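Local coordinates for protein epidermin decarboxylase (Staphylococcus epidermidis, PDB 1G63) that catalyses the FMN-dependent oxidative decarboxylation of the C-terminal cysteine residue of the epidermin precursor, forming a carbon–carbon double bond, and works as a homododecamer, at residues 2-8 against 73-79; 21-25 against 162-168. One frame throughout, in Å; residues are numbered along the deposited sequence.

Contact 1: 2-8 against 73-79; sequences YGKLLIC and NHEYILV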
loop_
_atom_site.group_PDB
_atom_site.type_symbol
_atom_site.label_atom_id
_atom_site.label_comp_id
_atom_site.label_asym_id
_atom_site.label_seq_id
_atom_site.Cartn_x
_atom_site.Cartn_y
_atom_site.Cartn_z
ATOM N N TYR B 2 37.960 -13.266 25.349
ATOM C CA TYR B 2 38.747 -12.174 24.778
ATOM C C TYR B 2 38.129 -10.798 24.532
ATOM O O TYR B 2 38.844 -9.860 24.161
ATOM C CB TYR B 2 39.390 -12.642 23.475
ATOM C CG TYR B 2 40.203 -13.902 23.613
ATOM C CD1 TYR B 2 39.586 -15.150 23.653
ATOM C CD2 TYR B 2 41.595 -13.847 23.694
ATOM C CE1 TYR B 2 40.334 -16.317 23.768
ATOM C CE2 TYR B 2 42.354 -15.004 23.811
ATOM C CZ TYR B 2 41.718 -16.235 23.846
ATOM O OH TYR B 2 42.471 -17.383 23.950
ATOM N N GLY B 3 36.827 -10.653 24.726
ATOM C CA GLY B 3 36.235 -9.350 24.482
ATOM C C GLY B 3 35.220 -9.380 23.353
ATOM O O GLY B 3 35.124 -10.363 22.615
ATOM N N LYS B 4 34.473 -8.290 23.209
ATOM C CA LYS B 4 33.432 -8.194 22.196
ATOM C C LYS B 4 33.873 -8.377 20.743
ATOM O O LYS B 4 34.827 -7.764 20.272
ATOM C CB LYS B 4 32.678 -6.871 22.369
ATOM C CG LYS B 4 31.975 -6.769 23.712
ATOM C CD LYS B 4 31.272 -5.446 23.885
ATOM C CE LYS B 4 30.667 -5.345 25.272
ATOM N NZ LYS B 4 30.011 -4.029 25.504
ATOM N N LEU B 5 33.153 -9.247 20.045
ATOM C CA LEU B 5 33.425 -9.553 18.651
ATOM C C LEU B 5 32.204 -9.283 17.768
ATOM O O LEU B 5 31.079 -9.663 18.102
ATOM C CB LEU B 5 33.860 -11.015 18.519
ATOM C CG LEU B 5 34.163 -11.554 17.113
ATOM C CD1 LEU B 5 35.188 -12.659 17.207
ATOM C CD2 LEU B 5 32.895 -12.054 16.445
ATOM N N LEU B 6 32.436 -8.619 16.639
ATOM C CA LEU B 6 31.367 -8.301 15.700
ATOM C C LEU B 6 31.513 -9.086 14.405
ATOM O O LEU B 6 32.600 -9.149 13.828
ATOM C CB LEU B 6 31.363 -6.806 15.376
ATOM C CG LEU B 6 30.450 -6.354 14.227
ATOM C CD1 LEU B 6 29.006 -6.742 14.517
ATOM C CD2 LEU B 6 30.570 -4.852 14.031
ATOM N N ILE B 7 30.420 -9.701 13.963
ATOM C CA ILE B 7 30.432 -10.445 12.713
ATOM C C ILE B 7 29.704 -9.615 11.667
ATOM O O ILE B 7 28.568 -9.193 11.877
ATOM C CB ILE B 7 29.692 -11.797 12.810
ATOM C CG1 ILE B 7 30.455 -12.762 13.712
ATOM C CG2 ILE B 7 29.522 -12.400 11.402
ATOM C CD1 ILE B 7 29.740 -14.091 13.902
ATOM N N CYS B 8 30.372 -9.365 10.550
ATOM C CA CYS B 8 29.766 -8.633 9.446
ATOM C C CYS B 8 29.515 -9.691 8.377
ATOM O O CYS B 8 30.451 -10.154 7.728
ATOM C CB CYS B 8 30.718 -7.546 8.927
ATOM S SG CYS B 8 30.875 -6.119 10.058
ATOM N N ASN B 73 33.110 -0.298 20.274
ATOM C CA ASN B 73 32.525 -1.308 21.145
ATOM C C ASN B 73 33.046 -2.720 20.896
ATOM O O ASN B 73 32.692 -3.650 21.615
ATOM C CB ASN B 73 31.003 -1.306 20.991
ATOM C CG ASN B 73 30.313 -2.232 21.977
ATOM O OD1 ASN B 73 29.298 -2.866 21.652
ATOM N ND2 ASN B 73 30.848 -2.303 23.196
ATOM N N HIS B 74 33.879 -2.898 19.880
ATOM C CA HIS B 74 34.401 -4.227 19.591
ATOM C C HIS B 74 35.920 -4.287 19.466
ATOM O O HIS B 74 36.563 -3.342 19.026
ATOM C CB HIS B 74 33.771 -4.788 18.304
ATOM C CG HIS B 74 32.285 -4.951 18.373
ATOM N ND1 HIS B 74 31.407 -3.912 18.141
ATOM C CD2 HIS B 74 31.519 -6.027 18.674
ATOM C CE1 HIS B 74 30.168 -4.339 18.296
ATOM N NE2 HIS B 74 30.207 -5.619 18.620
ATOM N N GLU B 75 36.485 -5.419 19.856
ATOM C CA GLU B 75 37.920 -5.621 19.768
ATOM C C GLU B 75 38.255 -6.345 18.468
ATOM O O GLU B 75 39.341 -6.189 17.919
ATOM C CB GLU B 75 38.411 -6.431 20.974
ATOM C CG GLU B 75 38.473 -5.623 22.273
ATOM C CD GLU B 75 38.942 -6.455 23.466
ATOM O OE1 GLU B 75 40.024 -7.080 23.381
ATOM O OE2 GLU B 75 38.228 -6.485 24.491
ATOM N N TYR B 76 37.307 -7.133 17.977
ATOM C CA TYR B 76 37.499 -7.867 16.737
ATOM C C TYR B 76 36.295 -7.698 15.821
ATOM O O TYR B 76 35.149 -7.741 16.265
ATOM C CB TYR B 76 37.698 -9.360 17.014
ATOM C CG TYR B 76 38.613 -9.661 18.170
ATOM C CD1 TYR B 76 38.153 -9.587 19.482
ATOM C CD2 TYR B 76 39.945 -10.020 17.958
ATOM C CE1 TYR B 76 38.992 -9.863 20.556
ATOM C CE2 TYR B 76 40.794 -10.299 19.022
ATOM C CZ TYR B 76 40.312 -10.218 20.323
ATOM O OH TYR B 76 41.142 -10.493 21.395
ATOM N N ILE B 77 36.566 -7.504 14.539
ATOM C CA ILE B 77 35.519 -7.355 13.544
ATOM C C ILE B 77 35.813 -8.338 12.420
ATOM O O ILE B 77 36.824 -8.227 11.730
ATOM C CB ILE B 77 35.473 -5.923 12.980
ATOM C CG1 ILE B 77 35.192 -4.937 14.112
ATOM C CG2 ILE B 77 34.389 -5.817 11.908
ATOM C CD1 ILE B 77 35.190 -3.484 13.683
ATOM N N LEU B 78 34.928 -9.314 12.257
ATOM C CA LEU B 78 35.084 -10.327 11.229
ATOM C C LEU B 78 34.056 -10.138 10.129
ATOM O O LEU B 78 32.896 -9.828 10.396
ATOM C CB LEU B 78 34.881 -11.733 11.813
ATOM C CG LEU B 78 35.872 -12.372 12.786
ATOM C CD1 LEU B 78 36.139 -11.462 13.978
ATOM C CD2 LEU B 78 35.304 -13.700 13.236
ATOM N N VAL B 79 34.478 -10.308 8.888
ATOM C CA VAL B 79 33.542 -10.237 7.791
ATOM C C VAL B 79 33.477 -11.714 7.397
ATOM O O VAL B 79 34.372 -12.255 6.742
ATOM C CB VAL B 79 34.048 -9.324 6.657
ATOM C CG1 VAL B 79 35.429 -9.714 6.266
ATOM C CG2 VAL B 79 33.099 -9.401 5.463
#
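The pairing of 5-8 with 76-79, two central strands of the Rossmann-like parallel sheet, packs apolar side chains on both faces. On one face Leu5 CD1 meets Leu78 CD1 at 3.6 Å and Tyr76 CB at 4.1 Å, while Ile7 turns to the same side and packs on Val32 and Ile34 of strand 32-36. The other face carries Leu6, Cys8, Ile77 and Val79; here Cys8 SG lies 4.0 Å from Ile77 CG2, and Leu6 CB sits over the His74 ring, 3.6 Å from its centroid, in a CH-pi contact.

Between these layers the backbones run at 18° to each other and exchange hydrogen bonds in parallel register. Leu6 N donates to Tyr76 O (2.9 Å), Leu6 O accepts from Leu78 N (2.8 Å), and Cys8 N donates to Leu78 O (2.6 Å). At the entrance to the strands Lys4 O takes Glu75 N at 2.9 Å and, weakly, Tyr76 N at 3.4 Å. The imidazole of His74 is itself fixed, by Ile70 O and by Asn33.

Farther out, Gly3 CA lies 3.5 Å from Glu75 OE2; a side chain there would collide with the carboxylate, and the backbone angles by themselves call for glycine. Lys4 NZ makes a long, weak ion pair with Glu31, and the neighbouring Tyr2 is poorly ordered. The chemistry thus changes from a buried centre to an accessible margin, which implies that main-chain hydrogen bonds and apolar burial join these strands, with no salt bridge between the two segments.

Contact 2: 21-25 against 162-168; sequences YIVEL and MPNIENV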
loop_
_atom_site.group_PDB
_atom_site.type_symbol
_atom_site.label_atom_id
_atom_site.label_comp_id
_atom_site.label_asym_id
_atom_site.label_seq_id
_atom_site.Cartn_x
_atom_site.Cartn_y
_atom_site.Cartn_z
ATOM N N TYR B 21 28.317 -20.487 13.701
ATOM C CA TYR B 21 29.513 -19.798 14.152
ATOM C C TYR B 21 29.229 -19.000 15.415
ATOM O O TYR B 21 30.055 -18.956 16.327
ATOM C CB TYR B 21 30.041 -18.852 13.070
ATOM C CG TYR B 21 30.694 -19.540 11.898
ATOM C CD1 TYR B 21 29.937 -20.037 10.842
ATOM C CD2 TYR B 21 32.074 -19.707 11.854
ATOM C CE1 TYR B 21 30.543 -20.683 9.765
ATOM C CE2 TYR B 21 32.691 -20.353 10.784
ATOM C CZ TYR B 21 31.918 -20.837 9.744
ATOM O OH TYR B 21 32.525 -21.470 8.682
ATOM N N ILE B 22 28.058 -18.375 15.465
ATOM C CA ILE B 22 27.678 -17.551 16.602
ATOM C C ILE B 22 27.722 -18.295 17.925
ATOM O O ILE B 22 28.459 -17.916 18.839
ATOM C CB ILE B 22 26.275 -16.964 16.402
ATOM C CG1 ILE B 22 26.270 -16.077 15.157
ATOM C CG2 ILE B 22 25.863 -16.168 17.630
ATOM C CD1 ILE B 22 24.899 -15.550 14.772
ATOM N N VAL B 23 26.933 -19.356 18.028
ATOM C CA VAL B 23 26.883 -20.135 19.258
ATOM C C VAL B 23 28.271 -20.642 19.659
ATOM O O VAL B 23 28.617 -20.686 20.842
ATOM C CB VAL B 23 25.905 -21.325 19.113
ATOM C CG1 VAL B 23 26.244 -22.126 17.867
ATOM C CG2 VAL B 23 25.958 -22.202 20.363
ATOM N N GLU B 24 29.068 -21.010 18.662
ATOM C CA GLU B 24 30.415 -21.511 18.898
ATOM C C GLU B 24 31.325 -20.406 19.448
ATOM O O GLU B 24 32.020 -20.598 20.446
ATOM C CB GLU B 24 30.995 -22.054 17.592
ATOM C CG GLU B 24 32.195 -22.957 17.784
ATOM C CD GLU B 24 31.807 -24.365 18.183
ATOM O OE1 GLU B 24 32.709 -25.146 18.552
ATOM O OE2 GLU B 24 30.605 -24.691 18.118
ATOM N N LEU B 25 31.308 -19.251 18.789
ATOM C CA LEU B 25 32.124 -18.110 19.188
ATOM C C LEU B 25 31.684 -17.484 20.509
ATOM O O LEU B 25 32.479 -16.825 21.177
ATOM C CB LEU B 25 32.106 -17.045 18.090
ATOM C CG LEU B 25 32.767 -17.431 16.766
ATOM C CD1 LEU B 25 32.487 -16.373 15.712
ATOM C CD2 LEU B 25 34.261 -17.596 16.978
ATOM N N MET B 162 34.055 -23.325 3.755
ATOM C CA MET B 162 33.945 -22.477 4.930
ATOM C C MET B 162 34.999 -22.852 5.982
ATOM O O MET B 162 35.347 -24.024 6.151
ATOM C CB MET B 162 32.528 -22.581 5.519
ATOM C CG MET B 162 31.447 -21.828 4.717
ATOM S SD MET B 162 31.407 -20.013 4.967
ATOM C CE MET B 162 32.747 -19.573 4.091
ATOM N N PRO B 163 35.520 -21.848 6.703
ATOM C CA PRO B 163 36.533 -22.064 7.740
ATOM C C PRO B 163 35.981 -22.802 8.963
ATOM O O PRO B 163 34.876 -22.517 9.423
ATOM C CB PRO B 163 36.963 -20.644 8.119
ATOM C CG PRO B 163 36.442 -19.768 7.009
ATOM C CD PRO B 163 35.158 -20.424 6.624
ATOM N N ASN B 164 36.758 -23.743 9.488
ATOM C CA ASN B 164 36.380 -24.478 10.691
ATOM C C ASN B 164 36.459 -23.432 11.819
ATOM O O ASN B 164 37.214 -22.466 11.710
ATOM C CB ASN B 164 37.378 -25.627 10.906
ATOM C CG ASN B 164 37.212 -26.316 12.251
ATOM O OD1 ASN B 164 37.651 -25.803 13.289
ATOM N ND2 ASN B 164 36.574 -27.489 12.242
ATOM N N ILE B 165 35.687 -23.599 12.890
ATOM C CA ILE B 165 35.704 -22.619 13.978
ATOM C C ILE B 165 37.082 -22.501 14.638
ATOM O O ILE B 165 37.430 -21.464 15.204
ATOM C CB ILE B 165 34.615 -22.945 15.033
ATOM C CG1 ILE B 165 34.115 -21.650 15.680
ATOM C CG2 ILE B 165 35.143 -23.907 16.070
ATOM C CD1 ILE B 165 35.101 -20.953 16.576
ATOM N N GLU B 166 37.868 -23.568 14.547
ATOM C CA GLU B 166 39.218 -23.584 15.096
ATOM C C GLU B 166 40.082 -22.692 14.195
ATOM O O GLU B 166 41.004 -22.016 14.655
ATOM C CB GLU B 166 39.755 -25.018 15.098
ATOM C CG GLU B 166 41.243 -25.140 15.372
ATOM C CD GLU B 166 41.885 -26.298 14.604
ATOM O OE1 GLU B 166 43.127 -26.448 14.680
ATOM O OE2 GLU B 166 41.151 -27.057 13.922
ATOM N N ASN B 167 39.765 -22.701 12.903
ATOM C CA ASN B 167 40.474 -21.896 11.918
ATOM C C ASN B 167 40.290 -20.388 12.159
ATOM O O ASN B 167 41.267 -19.638 12.158
ATOM C CB ASN B 167 39.998 -22.248 10.500
ATOM C CG ASN B 167 40.496 -23.614 10.020
ATOM O OD1 ASN B 167 40.002 -24.148 9.016
ATOM N ND2 ASN B 167 41.478 -24.174 10.720
ATOM N N VAL B 168 39.055 -19.934 12.373
ATOM C CA VAL B 168 38.858 -18.503 12.590
ATOM C C VAL B 168 39.375 -18.075 13.963
ATOM O O VAL B 168 39.762 -16.926 14.154
ATOM C CB VAL B 168 37.361 -18.057 12.392
ATOM C CG1 VAL B 168 36.697 -18.921 11.349
ATOM C CG2 VAL B 168 36.605 -18.091 13.677
#
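The capped N-terminus of helix 165-172 packs against the last turn of helix 18-25. Tyr21 reaches across with its phenol: Tyr21 OH donates a 2.7 Å hydrogen bond to Pro163 O, which approaches near the plane of the ring. The same hydroxyl lies 3.4 Å from Met162 CB and 3.5 Å from Pro163 CD, so the ring's polar tip is set against the residues that lead into the helix.

Asn164 and Asn167 form a capping box. Asn164 OD1, whose modelled place is less sure, accepts from Glu166 N, and Asn164 N makes a weak 3.3 Å bond to Asn167 OD1, tying the N-cap to the start of the helix. In this Rossmann-like alpha/beta fold the two helices lie on one side of the parallel sheet, and Pro163 and Val168 both also touch Phe113 of strand 110-114.

Deeper in, the contact is apolar. Leu25 CD2 packs on Ile165 CD1 at 3.5 Å and on Val168 CG2 at 4.1 Å, while Tyr21 CE2 stands 4.3 Å from Val168 CG1. Ile165 points its CA-to-CB bond toward helix 18-25, and its CA is 6.8 Å from that of Tyr21, the nearest such approach between the segments. Met162, at the opposite end from Val168, touches Asn14 and Asn115, and its side chain comes to about 7 Å from a bound FMN.

The centres of contact 1 and contact 2 lie 13 Å apart within one Rossmann-like domain, and the two meet directly: Ile7 CD1 is 4.0 Å from Leu25 CD1 and 4.2 Å from Ile22 CG1. Along the chain their segments alternate, in the order 2-8, 21-25, 73-79, 162-168, so strand 5-9 leads into helix 18-25, strand 76-82 follows after two further strands and helix 67-72 and lies beside strand 5-9, and helix 165-172 arrives last beside the first helix. Contact 1 therefore builds the centre of the parallel sheet, and contact 2 joins first and last helices over one of its faces, so that the chain's first strand and helix and its last helix lie together.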